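Local atomic coordinates of guanine nucleotide exchange protein (Legionella pneumophila, PDB entry 1XSZ), a protein that probably promotes guanine nucleotide exchange on ADP-ribosylation factor (Arf) GTPases through a Sec7 domain, whose active site is covered by a C-terminal cap. Residues T210-D215 and P294-Q299; P203-T208 and K312-F317. All blocks are in the same frame, centred on the assembly; numbering follows the deposited sequence. Where two conformers were deposited one is given.

Contact 1: residues T210-D215 and P294-Q299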
ATOM      1  N   THR A 210       0.965  12.751  17.671  1.00 16.71           N
ATOM      2  CA  THR A 210      -0.089  12.761  18.673  1.00 18.54           C
ATOM      3  C   THR A 210      -0.839  14.091  18.687  1.00 19.75           C
ATOM      4  O   THR A 210      -1.826  14.238  19.408  1.00 21.47           O
ATOM      5  CB  THR A 210       0.494  12.516  20.073  1.00 19.05           C
ATOM      6  OG1 THR A 210       1.551  13.454  20.314  1.00 22.36           O
ATOM      7  CG2 THR A 210       1.043  11.105  20.185  1.00 20.87           C
ATOM      8  N   THR A 211      -0.374  15.051  17.890  1.00 19.99           N
ATOM      9  CA  THR A 211      -1.010  16.365  17.822  1.00 21.30           C
ATOM     10  C   THR A 211      -1.475  16.755  16.420  1.00 20.61           C
ATOM     11  O   THR A 211      -2.039  17.832  16.226  1.00 20.78           O
ATOM     12  CB  THR A 211      -0.063  17.470  18.345  1.00 22.18           C
ATOM     13  OG1 THR A 211       1.192  17.397  17.657  1.00 22.72           O
ATOM     14  CG2 THR A 211       0.170  17.308  19.840  1.00 23.21           C
ATOM     15  N   LEU A 212      -1.253  15.878  15.444  1.00 18.67           N
ATOM     16  CA  LEU A 212      -1.652  16.156  14.066  1.00 17.70           C
ATOM     17  C   LEU A 212      -3.154  16.397  13.921  1.00 19.29           C
ATOM     18  O   LEU A 212      -3.580  17.174  13.065  1.00 19.54           O
ATOM     19  CB  LEU A 212      -1.227  14.998  13.150  1.00 16.75           C
ATOM     20  CG  LEU A 212      -1.555  15.117  11.658  1.00 15.63           C
ATOM     21  CD1 LEU A 212      -0.904  16.365  11.076  1.00 15.72           C
ATOM     22  CD2 LEU A 212      -1.061  13.874  10.926  1.00 14.67           C
ATOM     23  N   ASN A 213      -3.956  15.738  14.750  1.00 20.59           N
ATOM     24  CA  ASN A 213      -5.403  15.910  14.661  1.00 23.19           C
ATOM     25  C   ASN A 213      -5.857  17.320  15.025  1.00 23.60           C
ATOM     26  O   ASN A 213      -6.984  17.704  14.725  1.00 24.37           O
ATOM     27  CB  ASN A 213      -6.131  14.888  15.543  1.00 26.94           C
ATOM     28  CG  ASN A 213      -5.680  14.932  16.984  1.00 30.31           C
ATOM     29  OD1 ASN A 213      -5.513  16.002  17.563  1.00 34.32           O
ATOM     30  ND2 ASN A 213      -5.491  13.760  17.578  1.00 35.11           N
ATOM     31  N   LYS A 214      -4.978  18.092  15.660  1.00 24.01           N
ATOM     32  CA  LYS A 214      -5.312  19.463  16.046  1.00 24.48           C
ATOM     33  C   LYS A 214      -4.807  20.463  15.009  1.00 23.62           C
ATOM     34  O   LYS A 214      -5.047  21.666  15.120  1.00 24.77           O
ATOM     35  CB  LYS A 214      -4.708  19.798  17.413  1.00 26.67           C
ATOM     36  CG  LYS A 214      -5.216  18.931  18.551  1.00 29.90           C
ATOM     37  CD  LYS A 214      -4.638  19.369  19.890  1.00 32.94           C
ATOM     38  CE  LYS A 214      -3.125  19.221  19.925  1.00 34.44           C
ATOM     39  NZ  LYS A 214      -2.551  19.661  21.231  1.00 36.81           N
ATOM     40  N   ASP A 215      -4.106  19.954  14.002  1.00 20.80           N
ATOM     41  CA  ASP A 215      -3.561  20.782  12.934  1.00 19.88           C
ATOM     42  C   ASP A 215      -4.699  21.285  12.039  1.00 20.10           C
ATOM     43  O   ASP A 215      -5.484  20.496  11.510  1.00 19.35           O
ATOM     44  CB  ASP A 215      -2.549  19.950  12.132  1.00 19.50           C
ATOM     45  CG  ASP A 215      -1.870  20.742  11.036  1.00 22.17           C
ATOM     46  OD1 ASP A 215      -2.564  21.203  10.112  1.00 24.60           O
ATOM     47  OD2 ASP A 215      -0.632  20.895  11.091  1.00 25.73           O
ATOM     48  N   PRO A 294      -2.884   9.462  13.828  1.00 13.81           N
ATOM     49  CA  PRO A 294      -3.413   9.641  12.479  1.00 14.24           C
ATOM     50  C   PRO A 294      -2.189   9.777  11.572  1.00 13.32           C
ATOM     51  O   PRO A 294      -1.084  10.085  12.046  1.00 13.10           O
ATOM     52  CB  PRO A 294      -4.203  10.945  12.586  1.00 15.00           C
ATOM     53  CG  PRO A 294      -3.480  11.688  13.663  1.00 17.12           C
ATOM     54  CD  PRO A 294      -3.214  10.615  14.683  1.00 13.92           C
ATOM     55  N   ARG A 295      -2.374   9.554  10.279  1.00 12.89           N
ATOM     56  CA  ARG A 295      -1.274   9.652   9.336  1.00 13.11           C
ATOM     57  C   ARG A 295      -1.732  10.300   8.050  1.00 11.92           C
ATOM     58  O   ARG A 295      -2.877  10.123   7.638  1.00 13.69           O
ATOM     59  CB  ARG A 295      -0.744   8.263   8.971  1.00 14.30           C
ATOM     60  CG  ARG A 295      -0.350   7.375  10.127  1.00 16.09           C
ATOM     61  CD  ARG A 295      -0.418   5.915   9.700  1.00 17.82           C
ATOM     62  NE  ARG A 295       0.503   5.606   8.607  1.00 19.30           N
ATOM     63  CZ  ARG A 295       0.348   4.584   7.771  1.00 20.98           C
ATOM     64  NH1 ARG A 295      -0.698   3.780   7.891  1.00 20.89           N
ATOM     65  NH2 ARG A 295       1.252   4.354   6.827  1.00 22.44           N
ATOM     66  N   VAL A 296      -0.835  11.049   7.421  1.00 12.13           N
ATOM     67  CA  VAL A 296      -1.096  11.646   6.126  1.00 12.20           C
ATOM     68  C   VAL A 296       0.134  11.281   5.299  1.00 11.78           C
ATOM     69  O   VAL A 296       1.266  11.536   5.716  1.00 11.85           O
ATOM     70  CB  VAL A 296      -1.244  13.178   6.197  1.00 13.32           C
ATOM     71  CG1 VAL A 296      -1.384  13.746   4.787  1.00 15.34           C
ATOM     72  CG2 VAL A 296      -2.465  13.548   7.045  1.00 14.05           C
ATOM     73  N   ILE A 297      -0.085  10.647   4.153  1.00 11.51           N
ATOM     74  CA  ILE A 297       1.004  10.243   3.274  1.00 12.10           C
ATOM     75  C   ILE A 297       0.823  10.979   1.954  1.00 11.23           C
ATOM     76  O   ILE A 297      -0.212  10.842   1.293  1.00 12.38           O
ATOM     77  CB  ILE A 297       1.000   8.711   3.030  1.00 12.55           C
ATOM     78  CG1 ILE A 297       1.172   7.970   4.363  1.00 14.52           C
ATOM     79  CG2 ILE A 297       2.118   8.340   2.068  1.00 13.49           C
ATOM     80  CD1 ILE A 297       1.080   6.454   4.254  1.00 16.22           C
ATOM     81  N   ILE A 298       1.831  11.761   1.577  1.00 12.53           N
ATOM     82  CA  ILE A 298       1.796  12.560   0.356  1.00 12.15           C
ATOM     83  C   ILE A 298       2.867  12.078  -0.605  1.00 12.11           C
ATOM     84  O   ILE A 298       4.046  12.026  -0.251  1.00 11.99           O
ATOM     85  CB  ILE A 298       2.034  14.050   0.687  1.00 12.74           C
ATOM     86  CG1 ILE A 298       0.989  14.519   1.701  1.00 13.97           C
ATOM     87  CG2 ILE A 298       1.975  14.886  -0.579  1.00 14.23           C
ATOM     88  CD1 ILE A 298       1.179  15.951   2.182  1.00 14.71           C
ATOM     89  N   GLN A 299       2.459  11.731  -1.821  1.00 12.52           N
ATOM     90  CA  GLN A 299       3.392  11.218  -2.815  1.00 13.89           C
ATOM     91  C   GLN A 299       3.282  11.915  -4.157  1.00 14.00           C
ATOM     92  O   GLN A 299       2.187  12.095  -4.683  1.00 15.48           O
ATOM     93  CB  GLN A 299       3.154   9.719  -3.022  1.00 14.88           C
ATOM     94  CG  GLN A 299       3.278   8.903  -1.751  1.00 15.03           C
ATOM     95  CD  GLN A 299       2.800   7.474  -1.911  1.00 15.51           C
ATOM     96  OE1 GLN A 299       2.006   7.161  -2.801  1.00 18.33           O
ATOM     97  NE2 GLN A 299       3.260   6.601  -1.028  1.00 13.60           N
TER
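Leu-212 meets Pro-294 and Val-296 through apolar contacts, and these carry most of the contact. Two parts of the leucine take part. Its CB lies 4.0 Å from CG of Pro-294, so the base of the side chain rests against the outer corner of the proline ring. Its CD2 reaches further along the strand and touches CG2 of Val-296 at 4.1 Å. The leucine and valine side chains cross at about a right angle, with one methyl of each at the meeting point. Leu-212 gets there with CG anti to the backbone N (chi1 -180°), which carries the branched end past the proline toward the valine.

Backbone atoms also take part. CD2 of Leu-212 lies 4.0 Å from O of Pro-294. CG of Pro-294 is 4.2 Å from N of Asn-213, at the exposed margin. No hydrogen bond joins the two segments. The carbonyl O of Pro-294 is bonded instead by OG1 of Thr-208 on the neighbouring strand.

Hydrogen bonds inside 210-215 shape the loop that presents the leucine. N of Lys-214 bonds to O of Thr-211 at 3.0 Å, and N of Asp-215 bonds to O of Leu-212 at 3.0 Å. Asp-215 then caps helix 216-224, with OD1 accepting from N of Phe-218. Its OD2 accepts from N of Ser-319. Phe-218 of that helix touches Leu-212, Pro-294 and Val-296, and so closes the same apolar cluster.

A short 3-10 turn leads into an N-capped helix and packs on the start of strand 295-300. This is a connection between sheet and helix in the RalF capping domain, with helix 216-224 lying against the antiparallel sheet.

Contact 2: residues P203-T208 and K312-F317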
ATOM      1  N   PRO A 203       6.762   5.316   1.028  1.00 12.84           N
ATOM      2  CA  PRO A 203       7.296   6.289   0.071  1.00 13.00           C
ATOM      3  C   PRO A 203       6.648   7.665   0.209  1.00 13.53           C
ATOM      4  O   PRO A 203       5.456   7.777   0.512  1.00 13.80           O
ATOM      5  CB  PRO A 203       6.988   5.653  -1.288  1.00 15.08           C
ATOM      6  CG  PRO A 203       6.977   4.185  -0.983  1.00 15.04           C
ATOM      7  CD  PRO A 203       6.267   4.108   0.338  1.00 14.55           C
ATOM      8  N   GLY A 204       7.455   8.700  -0.008  1.00 13.10           N
ATOM      9  CA  GLY A 204       6.956  10.064   0.050  1.00 12.55           C
ATOM     10  C   GLY A 204       7.114  10.758   1.384  1.00 12.23           C
ATOM     11  O   GLY A 204       8.038  10.472   2.141  1.00 12.88           O
ATOM     12  N   TYR A 205       6.203  11.682   1.661  1.00 11.97           N
ATOM     13  CA  TYR A 205       6.205  12.435   2.908  1.00 11.83           C
ATOM     14  C   TYR A 205       5.134  11.881   3.833  1.00 11.20           C
ATOM     15  O   TYR A 205       3.980  11.718   3.421  1.00 12.63           O
ATOM     16  CB  TYR A 205       5.843  13.908   2.660  1.00 11.89           C
ATOM     17  CG  TYR A 205       6.672  14.629   1.625  1.00 11.20           C
ATOM     18  CD1 TYR A 205       7.954  15.079   1.923  1.00 11.28           C
ATOM     19  CD2 TYR A 205       6.162  14.883   0.357  1.00 13.24           C
ATOM     20  CE1 TYR A 205       8.708  15.768   0.980  1.00 13.41           C
ATOM     21  CE2 TYR A 205       6.903  15.568  -0.595  1.00 13.19           C
ATOM     22  CZ  TYR A 205       8.177  16.011  -0.277  1.00 12.02           C
ATOM     23  OH  TYR A 205       8.899  16.705  -1.213  1.00 12.97           O
ATOM     24  N   GLU A 206       5.504  11.570   5.069  0.50  8.80           N
ATOM     25  CA  GLU A 206       4.511  11.101   6.014  0.50  8.93           C
ATOM     26  C   GLU A 206       4.471  12.034   7.202  0.50  9.00           C
ATOM     27  O   GLU A 206       5.510  12.354   7.786  0.50  7.95           O
ATOM     28  CB  GLU A 206       4.795   9.689   6.531  0.50  9.66           C
ATOM     29  CG  GLU A 206       3.674   9.214   7.462  0.50 12.99           C
ATOM     30  CD  GLU A 206       3.907   7.852   8.086  0.50 16.24           C
ATOM     31  OE1 GLU A 206       2.972   7.355   8.752  0.50 17.45           O
ATOM     32  OE2 GLU A 206       5.006   7.284   7.925  0.50 18.30           O
ATOM     33  N   LEU A 207       3.270  12.496   7.527  1.00 11.38           N
ATOM     34  CA  LEU A 207       3.061  13.335   8.686  1.00 11.23           C
ATOM     35  C   LEU A 207       2.265  12.448   9.634  1.00 11.29           C
ATOM     36  O   LEU A 207       1.259  11.840   9.245  1.00 11.98           O
ATOM     37  CB  LEU A 207       2.247  14.583   8.335  1.00 13.49           C
ATOM     38  CG  LEU A 207       2.908  15.549   7.349  1.00 13.41           C
ATOM     39  CD1 LEU A 207       2.435  15.244   5.935  1.00 16.52           C
ATOM     40  CD2 LEU A 207       2.573  16.992   7.724  1.00 15.13           C
ATOM     41  N   THR A 208       2.721  12.340  10.871  1.00 11.98           N
ATOM     42  CA  THR A 208       2.020  11.534  11.850  1.00 12.18           C
ATOM     43  C   THR A 208       2.514  11.909  13.230  1.00 13.08           C
ATOM     44  O   THR A 208       3.722  11.954  13.477  1.00 12.87           O
ATOM     45  CB  THR A 208       2.224  10.016  11.592  1.00 12.51           C
ATOM     46  OG1 THR A 208       1.482   9.279  12.570  1.00 13.00           O
ATOM     47  CG2 THR A 208       3.700   9.623  11.675  1.00 13.95           C
ATOM     48  N   LYS A 312       4.645  21.192  -1.790  1.00 14.76           N
ATOM     49  CA  LYS A 312       3.833  22.330  -1.358  1.00 16.19           C
ATOM     50  C   LYS A 312       2.735  21.871  -0.409  1.00 15.05           C
ATOM     51  O   LYS A 312       2.476  22.505   0.614  1.00 16.41           O
ATOM     52  CB  LYS A 312       3.209  23.032  -2.564  1.00 17.84           C
ATOM     53  CG  LYS A 312       4.200  23.802  -3.412  1.00 21.83           C
ATOM     54  CD  LYS A 312       3.516  24.470  -4.592  1.00 25.52           C
ATOM     55  CE  LYS A 312       4.531  25.162  -5.489  1.00 27.16           C
ATOM     56  NZ  LYS A 312       3.882  25.792  -6.671  1.00 30.68           N
ATOM     57  N   ALA A 313       2.080  20.766  -0.745  1.00 14.72           N
ATOM     58  CA  ALA A 313       1.024  20.260   0.119  1.00 15.20           C
ATOM     59  C   ALA A 313       1.601  19.903   1.493  1.00 13.43           C
ATOM     60  O   ALA A 313       1.056  20.281   2.528  1.00 15.23           O
ATOM     61  CB  ALA A 313       0.357  19.042  -0.518  1.00 15.99           C
ATOM     62  N   ALA A 314       2.723  19.185   1.504  1.00 13.22           N
ATOM     63  CA  ALA A 314       3.347  18.791   2.762  1.00 13.93           C
ATOM     64  C   ALA A 314       3.805  19.997   3.583  1.00 12.66           C
ATOM     65  O   ALA A 314       3.648  20.030   4.804  1.00 13.25           O
ATOM     66  CB  ALA A 314       4.531  17.859   2.483  1.00 13.88           C
ATOM     67  N   ALA A 315       4.362  20.993   2.898  1.00 13.44           N
ATOM     68  CA  ALA A 315       4.851  22.191   3.570  1.00 13.92           C
ATOM     69  C   ALA A 315       3.740  23.077   4.119  1.00 15.31           C
ATOM     70  O   ALA A 315       3.987  23.883   5.015  1.00 15.77           O
ATOM     71  CB  ALA A 315       5.730  22.994   2.624  1.00 15.06           C
ATOM     72  N   ASP A 316       2.524  22.928   3.595  1.00 15.93           N
ATOM     73  CA  ASP A 316       1.403  23.742   4.056  1.00 17.88           C
ATOM     74  C   ASP A 316       0.912  23.377   5.455  1.00 18.12           C
ATOM     75  O   ASP A 316       0.167  24.138   6.073  1.00 20.00           O
ATOM     76  CB  ASP A 316       0.245  23.674   3.056  1.00 19.88           C
ATOM     77  CG  ASP A 316       0.419  24.642   1.899  1.00 24.60           C
ATOM     78  OD1 ASP A 316       1.314  25.516   1.980  1.00 26.92           O
ATOM     79  OD2 ASP A 316      -0.340  24.548   0.914  1.00 25.27           O
ATOM     80  N   PHE A 317       1.313  22.214   5.958  1.00 15.79           N
ATOM     81  CA  PHE A 317       0.928  21.809   7.304  1.00 15.43           C
ATOM     82  C   PHE A 317       1.839  22.516   8.301  1.00 15.52           C
ATOM     83  O   PHE A 317       3.017  22.734   8.019  1.00 17.19           O
ATOM     84  CB  PHE A 317       1.138  20.303   7.528  1.00 15.22           C
ATOM     85  CG  PHE A 317       0.100  19.421   6.896  1.00 14.02           C
ATOM     86  CD1 PHE A 317       0.180  19.071   5.554  1.00 13.77           C
ATOM     87  CD2 PHE A 317      -0.935  18.903   7.665  1.00 15.80           C
ATOM     88  CE1 PHE A 317      -0.753  18.212   4.986  1.00 15.32           C
ATOM     89  CE2 PHE A 317      -1.873  18.041   7.103  1.00 15.81           C
ATOM     90  CZ  PHE A 317      -1.777  17.697   5.761  1.00 16.11           C
TER
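Helix-on-sheet packing in the RalF capping domain brings Tyr-205 and Leu-207 of strand 204-208 against Ala-314 and Phe-317. Ala-314 lies in the last part of helix 306-315, and Phe-317 follows just after it. The two strand residues are two positions apart, and both point their side chains at the helix side.

Ala-314 sets its methyl over one face of the Tyr-205 ring. CB of Ala-314 is 4.3 Å from the ring centroid and 24° off the ring normal, a CH-pi contact. The methyl sits off centre, toward the rim. It is 4.0 Å from CG of Tyr-205, so it covers the end of the ring nearest the backbone. The far end of the ring is held by another partner, since OH of Tyr-205 is hydrogen-bonded to the carbonyl O of Leu-335.

The second CH-pi contact runs the other way, from strand to ring. CD2 of Leu-207 lies over a face of the Phe-317 ring, 4.0 Å from the centroid and 29° off the normal. It is also shifted toward the attached end of the ring, 3.6 Å from CG and 3.6 Å from CB of Phe-317. CG of the leucine beside the backbone N (chi1 -64°) sends the branched end out toward the helix side, where CD2 reaches the phenylalanine. The same methyl is 4.3 Å from O of Ala-314, a looser approach.

Phe-317 also packs on Thr-217, Phe-218 and Leu-221 of helix 216-224. Ala-314 touches Ile-298 of the next strand and Tyr-339 of helix 332-351.

All four touching residues are buried, and no hydrogen bond or charge pairs the segments. The small Ala-314 side chain is consistent with a close approach of the helix to the tyrosine. Cohesion here therefore rests on methyl-to-ring dispersion and burial.

Both contacts are mainly buried and lie on one antiparallel sheet of the capping domain, with centres about 9 Å apart. Contact 1 uses strand 295-300 and contact 2 uses its neighbour, strand 204-208. The strands are joined directly: N of Ile-298 is 2.8 Å from O of Tyr-205, a probable hydrogen bond. CD2 of Leu-212 also packs 3.5 Å from O of Leu-207. Along the chain, contact 1 is nested within the loop closed by contact 2. Contact 1 sits at a strand start and reaches an exposed asparagine, and its side-chain contacts are aliphatic. Contact 2 is fully buried and relies on aromatic faces. Helix 216-224 borders both, through Phe-218 and Leu-221.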